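Local coordinates for bromodomain protein, putative (Plasmodium falciparum 3D7, PDB 4PY6), which probably recognises acetylated lysines through its bromodomain, the part of the longer malaria-parasite protein present here with a small-molecule ligand bound, at residues A[66-71]-A[94-99]; A[89-94]-A[123-128]. All blocks are in the same frame, centred on the assembly; numbering follows the deposited sequence.

Interaction 1: residues A[66-71]-A[94-99]; sequences IKKPMD and MKLIYK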
ATOM      1  N   ILE A  66     -14.688 -16.331  12.167  1.00 26.71           N
ATOM      2  CA  ILE A  66     -14.962 -15.130  11.367  1.00 25.23           C
ATOM      3  C   ILE A  66     -16.463 -14.905  11.171  1.00 29.22           C
ATOM      4  O   ILE A  66     -17.162 -15.788  10.667  1.00 29.34           O
ATOM      5  CB  ILE A  66     -14.138 -15.102  10.038  1.00 27.38           C
ATOM      6  CG1 ILE A  66     -12.603 -15.187  10.290  1.00 28.04           C
ATOM      7  CG2 ILE A  66     -14.512 -13.923   9.122  1.00 26.85           C
ATOM      8  CD1 ILE A  66     -11.889 -13.928  10.897  1.00 34.72           C
ATOM      9  N   LYS A  67     -16.947 -13.718  11.595  1.00 25.26           N
ATOM     10  CA  LYS A  67     -18.349 -13.291  11.515  1.00 24.87           C
ATOM     11  C   LYS A  67     -18.816 -13.136  10.062  1.00 27.11           C
ATOM     12  O   LYS A  67     -19.881 -13.643   9.708  1.00 26.97           O
ATOM     13  CB  LYS A  67     -18.557 -11.992  12.314  1.00 27.32           C
ATOM     14  CG  LYS A  67     -20.004 -11.696  12.692  1.00 40.99           C
ATOM     15  CD  LYS A  67     -20.064 -10.814  13.930  1.00 51.44           C
ATOM     16  CE  LYS A  67     -21.244  -9.877  13.926  1.00 62.90           C
ATOM     17  NZ  LYS A  67     -21.022  -8.713  14.825  1.00 72.06           N
ATOM     18  N   LYS A  68     -18.019 -12.446   9.232  1.00 22.42           N
ATOM     19  CA  LYS A  68     -18.322 -12.227   7.820  1.00 21.57           C
ATOM     20  C   LYS A  68     -17.033 -12.302   6.976  1.00 25.81           C
ATOM     21  O   LYS A  68     -16.254 -11.343   6.957  1.00 24.29           O
ATOM     22  CB  LYS A  68     -19.081 -10.899   7.608  1.00 23.01           C
ATOM     23  CG  LYS A  68     -19.691 -10.741   6.217  1.00 32.84           C
ATOM     24  CD  LYS A  68     -20.385  -9.398   6.065  1.00 40.61           C
ATOM     25  CE  LYS A  68     -20.830  -9.117   4.652  1.00 50.35           C
ATOM     26  NZ  LYS A  68     -21.240  -7.699   4.481  1.00 58.19           N
ATOM     27  N   PRO A  69     -16.782 -13.447   6.292  1.00 23.73           N
ATOM     28  CA  PRO A  69     -15.578 -13.551   5.450  1.00 23.57           C
ATOM     29  C   PRO A  69     -15.716 -12.708   4.184  1.00 28.10           C
ATOM     30  O   PRO A  69     -16.768 -12.726   3.540  1.00 27.91           O
ATOM     31  CB  PRO A  69     -15.492 -15.050   5.124  1.00 26.17           C
ATOM     32  CG  PRO A  69     -16.565 -15.721   5.951  1.00 31.23           C
ATOM     33  CD  PRO A  69     -17.591 -14.677   6.211  1.00 26.19           C
ATOM     34  N   MET A  70     -14.665 -11.945   3.845  1.00 24.98           N
ATOM     35  CA  MET A  70     -14.670 -11.069   2.674  1.00 24.46           C
ATOM     36  C   MET A  70     -13.404 -11.227   1.829  1.00 29.05           C
ATOM     37  O   MET A  70     -12.343 -11.576   2.351  1.00 29.32           O
ATOM     38  CB  MET A  70     -14.910  -9.604   3.103  1.00 26.24           C
ATOM     39  CG  MET A  70     -15.391  -8.672   1.983  1.00 29.26           C
ATOM     40  SD  MET A  70     -16.727  -9.252   0.899  1.00 33.58           S
ATOM     41  CE  MET A  70     -18.082  -9.354   2.055  1.00 30.58           C
ATOM     42  N   ASP A  71     -13.539 -10.991   0.514  1.00 25.71           N
ATOM     43  CA  ASP A  71     -12.477 -11.100  -0.491  1.00 26.06           C
ATOM     44  C   ASP A  71     -12.781 -10.184  -1.690  1.00 29.94           C
ATOM     45  O   ASP A  71     -13.896  -9.668  -1.794  1.00 28.95           O
ATOM     46  CB  ASP A  71     -12.317 -12.561  -0.941  1.00 28.70           C
ATOM     47  CG  ASP A  71     -13.644 -13.220  -1.239  1.00 39.53           C
ATOM     48  OD1 ASP A  71     -14.092 -13.144  -2.397  1.00 40.25           O
ATOM     49  OD2 ASP A  71     -14.279 -13.730  -0.289  1.00 46.03           O
ATOM     50  N   MET A  94     -14.300  -3.741   2.030  1.00 17.79           N
ATOM     51  CA  MET A  94     -12.875  -3.697   1.690  1.00 17.66           C
ATOM     52  C   MET A  94     -12.037  -3.723   2.965  1.00 21.98           C
ATOM     53  O   MET A  94     -11.078  -4.490   3.036  1.00 22.03           O
ATOM     54  CB  MET A  94     -12.537  -2.466   0.838  1.00 19.98           C
ATOM     55  CG  MET A  94     -13.069  -2.528  -0.584  1.00 23.48           C
ATOM     56  SD  MET A  94     -12.144  -3.625  -1.683  1.00 28.09           S
ATOM     57  CE  MET A  94     -10.829  -2.556  -2.173  1.00 25.28           C
ATOM     58  N   LYS A  95     -12.443  -2.938   3.994  1.00 18.69           N
ATOM     59  CA  LYS A  95     -11.785  -2.876   5.306  1.00 19.09           C
ATOM     60  C   LYS A  95     -11.888  -4.213   6.047  1.00 23.43           C
ATOM     61  O   LYS A  95     -10.962  -4.585   6.769  1.00 23.73           O
ATOM     62  CB  LYS A  95     -12.381  -1.750   6.172  1.00 21.97           C
ATOM     63  CG  LYS A  95     -11.943  -0.328   5.785  1.00 34.88           C
ATOM     64  CD  LYS A  95     -10.524   0.045   6.240  1.00 43.88           C
ATOM     65  CE  LYS A  95     -10.437   0.512   7.675  1.00 54.32           C
ATOM     66  NZ  LYS A  95      -9.054   0.927   8.035  1.00 63.76           N
ATOM     67  N   LEU A  96     -13.014  -4.930   5.850  1.00 19.65           N
ATOM     68  CA  LEU A  96     -13.307  -6.231   6.451  1.00 19.58           C
ATOM     69  C   LEU A  96     -12.296  -7.304   6.034  1.00 23.56           C
ATOM     70  O   LEU A  96     -11.922  -8.120   6.876  1.00 23.96           O
ATOM     71  CB  LEU A  96     -14.747  -6.647   6.100  1.00 19.36           C
ATOM     72  CG  LEU A  96     -15.386  -7.819   6.844  1.00 24.52           C
ATOM     73  CD1 LEU A  96     -15.448  -7.571   8.347  1.00 25.47           C
ATOM     74  CD2 LEU A  96     -16.785  -8.075   6.317  1.00 26.51           C
ATOM     75  N   ILE A  97     -11.836  -7.285   4.760  1.00 19.47           N
ATOM     76  CA  ILE A  97     -10.836  -8.220   4.218  1.00 19.64           C
ATOM     77  C   ILE A  97      -9.569  -8.199   5.090  1.00 24.32           C
ATOM     78  O   ILE A  97      -9.121  -9.248   5.561  1.00 24.84           O
ATOM     79  CB  ILE A  97     -10.477  -7.884   2.734  1.00 22.52           C
ATOM     80  CG1 ILE A  97     -11.690  -7.983   1.791  1.00 22.50           C
ATOM     81  CG2 ILE A  97      -9.307  -8.743   2.232  1.00 23.62           C
ATOM     82  CD1 ILE A  97     -11.435  -7.409   0.381  1.00 29.39           C
ATOM     83  N   TYR A  98      -9.005  -6.998   5.290  1.00 20.42           N
ATOM     84  CA  TYR A  98      -7.777  -6.784   6.046  1.00 21.19           C
ATOM     85  C   TYR A  98      -7.961  -6.983   7.545  1.00 27.19           C
ATOM     86  O   TYR A  98      -7.067  -7.534   8.187  1.00 28.19           O
ATOM     87  CB  TYR A  98      -7.144  -5.418   5.708  1.00 21.84           C
ATOM     88  CG  TYR A  98      -7.274  -5.026   4.248  1.00 21.98           C
ATOM     89  CD1 TYR A  98      -6.742  -5.825   3.239  1.00 23.76           C
ATOM     90  CD2 TYR A  98      -7.939  -3.863   3.876  1.00 22.09           C
ATOM     91  CE1 TYR A  98      -6.898  -5.492   1.895  1.00 23.51           C
ATOM     92  CE2 TYR A  98      -8.059  -3.495   2.537  1.00 22.54           C
ATOM     93  CZ  TYR A  98      -7.541  -4.315   1.549  1.00 29.06           C
ATOM     94  OH  TYR A  98      -7.669  -3.964   0.226  1.00 28.78           O
ATOM     95  N   LYS A  99      -9.126  -6.580   8.094  1.00 23.98           N
ATOM     96  CA  LYS A  99      -9.456  -6.743   9.515  1.00 24.90           C
ATOM     97  C   LYS A  99      -9.609  -8.223   9.907  1.00 30.00           C
ATOM     98  O   LYS A  99      -9.227  -8.595  11.019  1.00 30.85           O
ATOM     99  CB  LYS A  99     -10.721  -5.953   9.881  1.00 27.17           C
ATOM    100  CG  LYS A  99     -10.476  -4.470  10.108  1.00 38.94           C
ATOM    101  CD  LYS A  99     -11.752  -3.755  10.519  1.00 48.27           C
ATOM    102  CE  LYS A  99     -11.527  -2.278  10.714  1.00 59.55           C
ATOM    103  NZ  LYS A  99     -12.738  -1.604  11.252  1.00 69.87           N
TER
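Leu96 meets the 66-71 loop with its CD2 methyl, which lies 3.4 Å from the backbone O of Lys68 and 3.8 Å from CD of the same residue. The lysine chain runs extended past CG and crosses the leucine at about a right angle, so CB, CG and CD all border that one methyl. A lysine suits this margin: its methylenes cover the leucine while the ammonium goes on to a salt bridge with Asp93, and its carbonyl O accepts a hydrogen bond from Asn100 ND2. The same methyl also touches Met70 CB at 4.0 Å.

Met70 is buried and also packs on Ile97, its CG 3.8 Å from Ile97 CG1. The loop joins helix 56-65 to helix 72-81, and in the bromodomain's left-handed four-helix bundle it is the end of the ZA loop, laid against helix B; the apolar faces of Leu96 and Ile97 supply its seat on helix 87-104. Met70 CG stands anti to the backbone N (chi1 -161°), and the chain then bends at chi2 and chi3, carrying the thioether away from Ile97. Beta-branched Ile97 reaches further along the loop, setting CD1 3.7 Å from the carbonyl C of Asp71. The Asp71 carboxylate is turned elsewhere, to Thr74 OG1 at the start of helix 72-81, where Asp71 is the N-cap.

Interaction 2: residues A[89-94]-A[123-128]; sequences DFYHDM and MKFEFL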
ATOM      1  N   ASP A  89     -20.734   1.091   2.062  1.00 21.06           N
ATOM      2  CA  ASP A  89     -20.956  -0.350   2.203  1.00 20.51           C
ATOM      3  C   ASP A  89     -19.809  -1.127   1.542  1.00 23.52           C
ATOM      4  O   ASP A  89     -19.446  -2.201   2.019  1.00 23.56           O
ATOM      5  CB  ASP A  89     -22.322  -0.756   1.621  1.00 22.60           C
ATOM      6  CG  ASP A  89     -23.533  -0.100   2.265  1.00 33.28           C
ATOM      7  OD1 ASP A  89     -23.497   0.148   3.493  1.00 34.14           O
ATOM      8  OD2 ASP A  89     -24.537   0.117   1.553  1.00 40.14           O
ATOM      9  N   PHE A  90     -19.218  -0.550   0.471  1.00 19.48           N
ATOM     10  CA  PHE A  90     -18.059  -1.085  -0.250  1.00 18.84           C
ATOM     11  C   PHE A  90     -16.818  -0.874   0.626  1.00 22.62           C
ATOM     12  O   PHE A  90     -15.986  -1.775   0.726  1.00 22.49           O
ATOM     13  CB  PHE A  90     -17.911  -0.381  -1.618  1.00 20.44           C
ATOM     14  CG  PHE A  90     -16.540  -0.405  -2.259  1.00 21.66           C
ATOM     15  CD1 PHE A  90     -15.606   0.589  -1.981  1.00 24.61           C
ATOM     16  CD2 PHE A  90     -16.201  -1.389  -3.180  1.00 23.41           C
ATOM     17  CE1 PHE A  90     -14.343   0.574  -2.579  1.00 25.52           C
ATOM     18  CE2 PHE A  90     -14.940  -1.398  -3.785  1.00 26.29           C
ATOM     19  CZ  PHE A  90     -14.021  -0.414  -3.483  1.00 24.56           C
ATOM     20  N   TYR A  91     -16.702   0.327   1.243  1.00 19.04           N
ATOM     21  CA  TYR A  91     -15.620   0.732   2.146  1.00 18.82           C
ATOM     22  C   TYR A  91     -15.523  -0.249   3.320  1.00 23.36           C
ATOM     23  O   TYR A  91     -14.427  -0.716   3.630  1.00 23.33           O
ATOM     24  CB  TYR A  91     -15.844   2.185   2.641  1.00 19.89           C
ATOM     25  CG  TYR A  91     -14.910   2.627   3.747  1.00 21.57           C
ATOM     26  CD1 TYR A  91     -13.668   3.185   3.457  1.00 23.86           C
ATOM     27  CD2 TYR A  91     -15.275   2.508   5.086  1.00 22.54           C
ATOM     28  CE1 TYR A  91     -12.795   3.575   4.471  1.00 24.98           C
ATOM     29  CE2 TYR A  91     -14.406   2.887   6.109  1.00 23.98           C
ATOM     30  CZ  TYR A  91     -13.169   3.425   5.797  1.00 30.88           C
ATOM     31  OH  TYR A  91     -12.312   3.813   6.797  1.00 32.15           O
ATOM     32  N   HIS A  92     -16.673  -0.560   3.956  1.00 20.22           N
ATOM     33  CA  HIS A  92     -16.769  -1.485   5.087  1.00 20.25           C
ATOM     34  C   HIS A  92     -16.355  -2.902   4.715  1.00 23.09           C
ATOM     35  O   HIS A  92     -15.694  -3.560   5.517  1.00 22.99           O
ATOM     36  CB  HIS A  92     -18.179  -1.470   5.701  1.00 21.46           C
ATOM     37  CG  HIS A  92     -18.527  -0.201   6.422  1.00 25.49           C
ATOM     38  ND1 HIS A  92     -19.842   0.211   6.556  1.00 27.75           N
ATOM     39  CD2 HIS A  92     -17.723   0.705   7.026  1.00 27.47           C
ATOM     40  CE1 HIS A  92     -19.795   1.346   7.235  1.00 27.73           C
ATOM     41  NE2 HIS A  92     -18.541   1.684   7.537  1.00 28.02           N
ATOM     42  N   ASP A  93     -16.712  -3.356   3.492  1.00 18.60           N
ATOM     43  CA  ASP A  93     -16.362  -4.686   2.980  1.00 17.97           C
ATOM     44  C   ASP A  93     -14.878  -4.793   2.647  1.00 21.41           C
ATOM     45  O   ASP A  93     -14.260  -5.810   2.961  1.00 21.06           O
ATOM     46  CB  ASP A  93     -17.236  -5.075   1.774  1.00 19.47           C
ATOM     47  CG  ASP A  93     -18.552  -5.768   2.108  1.00 27.32           C
ATOM     48  OD1 ASP A  93     -18.875  -5.894   3.311  1.00 27.67           O
ATOM     49  OD2 ASP A  93     -19.244  -6.206   1.168  1.00 32.29           O
ATOM     50  N   MET A  94     -14.300  -3.741   2.030  1.00 17.79           N
ATOM     51  CA  MET A  94     -12.875  -3.697   1.690  1.00 17.66           C
ATOM     52  C   MET A  94     -12.037  -3.723   2.965  1.00 21.98           C
ATOM     53  O   MET A  94     -11.078  -4.490   3.036  1.00 22.03           O
ATOM     54  CB  MET A  94     -12.537  -2.466   0.838  1.00 19.98           C
ATOM     55  CG  MET A  94     -13.069  -2.528  -0.584  1.00 23.48           C
ATOM     56  SD  MET A  94     -12.144  -3.625  -1.683  1.00 28.09           S
ATOM     57  CE  MET A  94     -10.829  -2.556  -2.173  1.00 25.28           C
ATOM     58  N   MET A 123      -3.608   0.341   4.158  1.00 23.38           N
ATOM     59  CA  MET A 123      -3.014   1.675   4.048  1.00 23.73           C
ATOM     60  C   MET A 123      -3.148   2.192   2.618  1.00 26.90           C
ATOM     61  O   MET A 123      -3.504   3.355   2.429  1.00 26.78           O
ATOM     62  CB  MET A 123      -1.545   1.664   4.507  1.00 27.73           C
ATOM     63  CG  MET A 123      -1.378   1.270   5.959  1.00 32.07           C
ATOM     64  SD  MET A 123       0.302   1.466   6.575  1.00 38.73           S
ATOM     65  CE  MET A 123       0.095   0.876   8.240  1.00 35.80           C
ATOM     66  N   LYS A 124      -2.917   1.312   1.615  1.00 22.97           N
ATOM     67  CA  LYS A 124      -3.047   1.625   0.187  1.00 22.49           C
ATOM     68  C   LYS A 124      -4.512   1.940  -0.158  1.00 26.35           C
ATOM     69  O   LYS A 124      -4.761   2.897  -0.894  1.00 26.39           O
ATOM     70  CB  LYS A 124      -2.499   0.475  -0.681  1.00 24.61           C
ATOM     71  CG  LYS A 124      -2.400   0.813  -2.165  1.00 31.74           C
ATOM     72  CD  LYS A 124      -1.983  -0.374  -3.013  1.00 37.25           C
ATOM     73  CE  LYS A 124      -2.140  -0.069  -4.481  1.00 44.07           C
ATOM     74  NZ  LYS A 124      -1.630  -1.168  -5.337  1.00 52.37           N
ATOM     75  N   PHE A 125      -5.473   1.148   0.388  1.00 22.46           N
ATOM     76  CA  PHE A 125      -6.914   1.340   0.185  1.00 21.57           C
ATOM     77  C   PHE A 125      -7.378   2.669   0.779  1.00 26.02           C
ATOM     78  O   PHE A 125      -8.149   3.383   0.133  1.00 25.35           O
ATOM     79  CB  PHE A 125      -7.741   0.162   0.756  1.00 22.81           C
ATOM     80  CG  PHE A 125      -9.221   0.451   0.900  1.00 23.79           C
ATOM     81  CD1 PHE A 125     -10.038   0.560  -0.220  1.00 26.35           C
ATOM     82  CD2 PHE A 125      -9.788   0.654   2.153  1.00 26.13           C
ATOM     83  CE1 PHE A 125     -11.396   0.868  -0.089  1.00 26.80           C
ATOM     84  CE2 PHE A 125     -11.147   0.956   2.284  1.00 28.46           C
ATOM     85  CZ  PHE A 125     -11.941   1.066   1.160  1.00 25.97           C
ATOM     86  N   GLU A 126      -6.913   2.993   2.008  1.00 23.21           N
ATOM     87  CA  GLU A 126      -7.244   4.234   2.714  1.00 23.29           C
ATOM     88  C   GLU A 126      -6.777   5.468   1.950  1.00 27.66           C
ATOM     89  O   GLU A 126      -7.464   6.489   1.984  1.00 27.73           O
ATOM     90  CB  GLU A 126      -6.684   4.232   4.142  1.00 25.43           C
ATOM     91  CG  GLU A 126      -7.554   3.498   5.153  1.00 34.28           C
ATOM     92  CD  GLU A 126      -8.900   4.115   5.491  1.00 53.05           C
ATOM     93  OE1 GLU A 126      -9.031   5.360   5.441  1.00 47.81           O
ATOM     94  OE2 GLU A 126      -9.821   3.345   5.847  1.00 44.15           O
ATOM     95  N   PHE A 127      -5.626   5.368   1.247  1.00 24.46           N
ATOM     96  CA  PHE A 127      -5.092   6.449   0.412  1.00 24.94           C
ATOM     97  C   PHE A 127      -6.015   6.645  -0.788  1.00 28.98           C
ATOM     98  O   PHE A 127      -6.401   7.775  -1.079  1.00 29.20           O
ATOM     99  CB  PHE A 127      -3.649   6.141  -0.049  1.00 27.31           C
ATOM    100  CG  PHE A 127      -3.114   7.065  -1.124  1.00 29.32           C
ATOM    101  CD1 PHE A 127      -3.265   6.755  -2.472  1.00 31.66           C
ATOM    102  CD2 PHE A 127      -2.470   8.250  -0.789  1.00 32.41           C
ATOM    103  CE1 PHE A 127      -2.786   7.616  -3.464  1.00 33.43           C
ATOM    104  CE2 PHE A 127      -1.986   9.108  -1.782  1.00 36.03           C
ATOM    105  CZ  PHE A 127      -2.142   8.782  -3.113  1.00 33.68           C
ATOM    106  N   LEU A 128      -6.359   5.536  -1.479  1.00 25.40           N
ATOM    107  CA  LEU A 128      -7.227   5.518  -2.657  1.00 24.89           C
ATOM    108  C   LEU A 128      -8.645   5.981  -2.346  1.00 28.28           C
ATOM    109  O   LEU A 128      -9.271   6.622  -3.191  1.00 28.11           O
ATOM    110  CB  LEU A 128      -7.232   4.132  -3.326  1.00 24.40           C
ATOM    111  CG  LEU A 128      -5.945   3.732  -4.061  1.00 30.04           C
ATOM    112  CD1 LEU A 128      -5.889   2.236  -4.281  1.00 29.91           C
ATOM    113  CD2 LEU A 128      -5.798   4.474  -5.386  1.00 32.68           C
TER
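Phe125 crosses from helix 123-128 to three side chains of helix 89-94, and it can be followed outward from its backbone. CB leads to a CG anti to the backbone N (chi1 165°), from which the ring extends toward the other helix. On one rim, CD1 meets the Met94 methyl CE at 3.8 Å. Next along, CE1 has Met94 CB and CG close by and also touches Phe90 CE1 at 3.9 Å, the latter approaching at the edge of the Phe125 ring. At the tip, CZ lies between Met94 CB and Tyr91 CD1, and CE2 on the far rim is 3.6 Å from Tyr91 CD1.

Met94 CB sits over one face of the ring in a CH-pi contact, 3.8 Å from the centroid, while its sulfur makes an oblique Met-aromatic contact. The two segments run nearly antiparallel, at 165°, as adjacent helices of the bromodomain's four-helix bundle. With their axes 11.5 Å apart, a long flat phenylalanine suits the interval, and flexible methionine fits itself to the ring.

The Tyr91 and Phe125 rings meet obliquely, with planes at 36°. Beyond them Tyr91 OH donates a 2.7 Å hydrogen bond to the syn lone pair of Glu126 OE2, pairing polar ends at the partly exposed margin. Lys95 NZ forms a long, weak ion pair with that oxygen, and Phe127 of the second subunit packs on Glu126.

Overall arrangement
From the N terminus, helix 56-65 leads into the 66-71 loop, which interaction 1 joins to 94-99 after the chain has passed through helix 72-81. Interaction 2 then joins 89-94 to 123-128, bringing back helix 112-138. The segments alternate along the sequence, so the two closures cross rather than nest, and both use helix 87-104, with Met94 common to their segments. That helix therefore holds the loop at one side and the last long helix at another. Across the 11 Å between centres, the packing of Met70 on Asp93 and of Lys95 on Phe125 connects them. Interaction 1 is nearer the ligand: Ile97's side chain is about 7 Å from it.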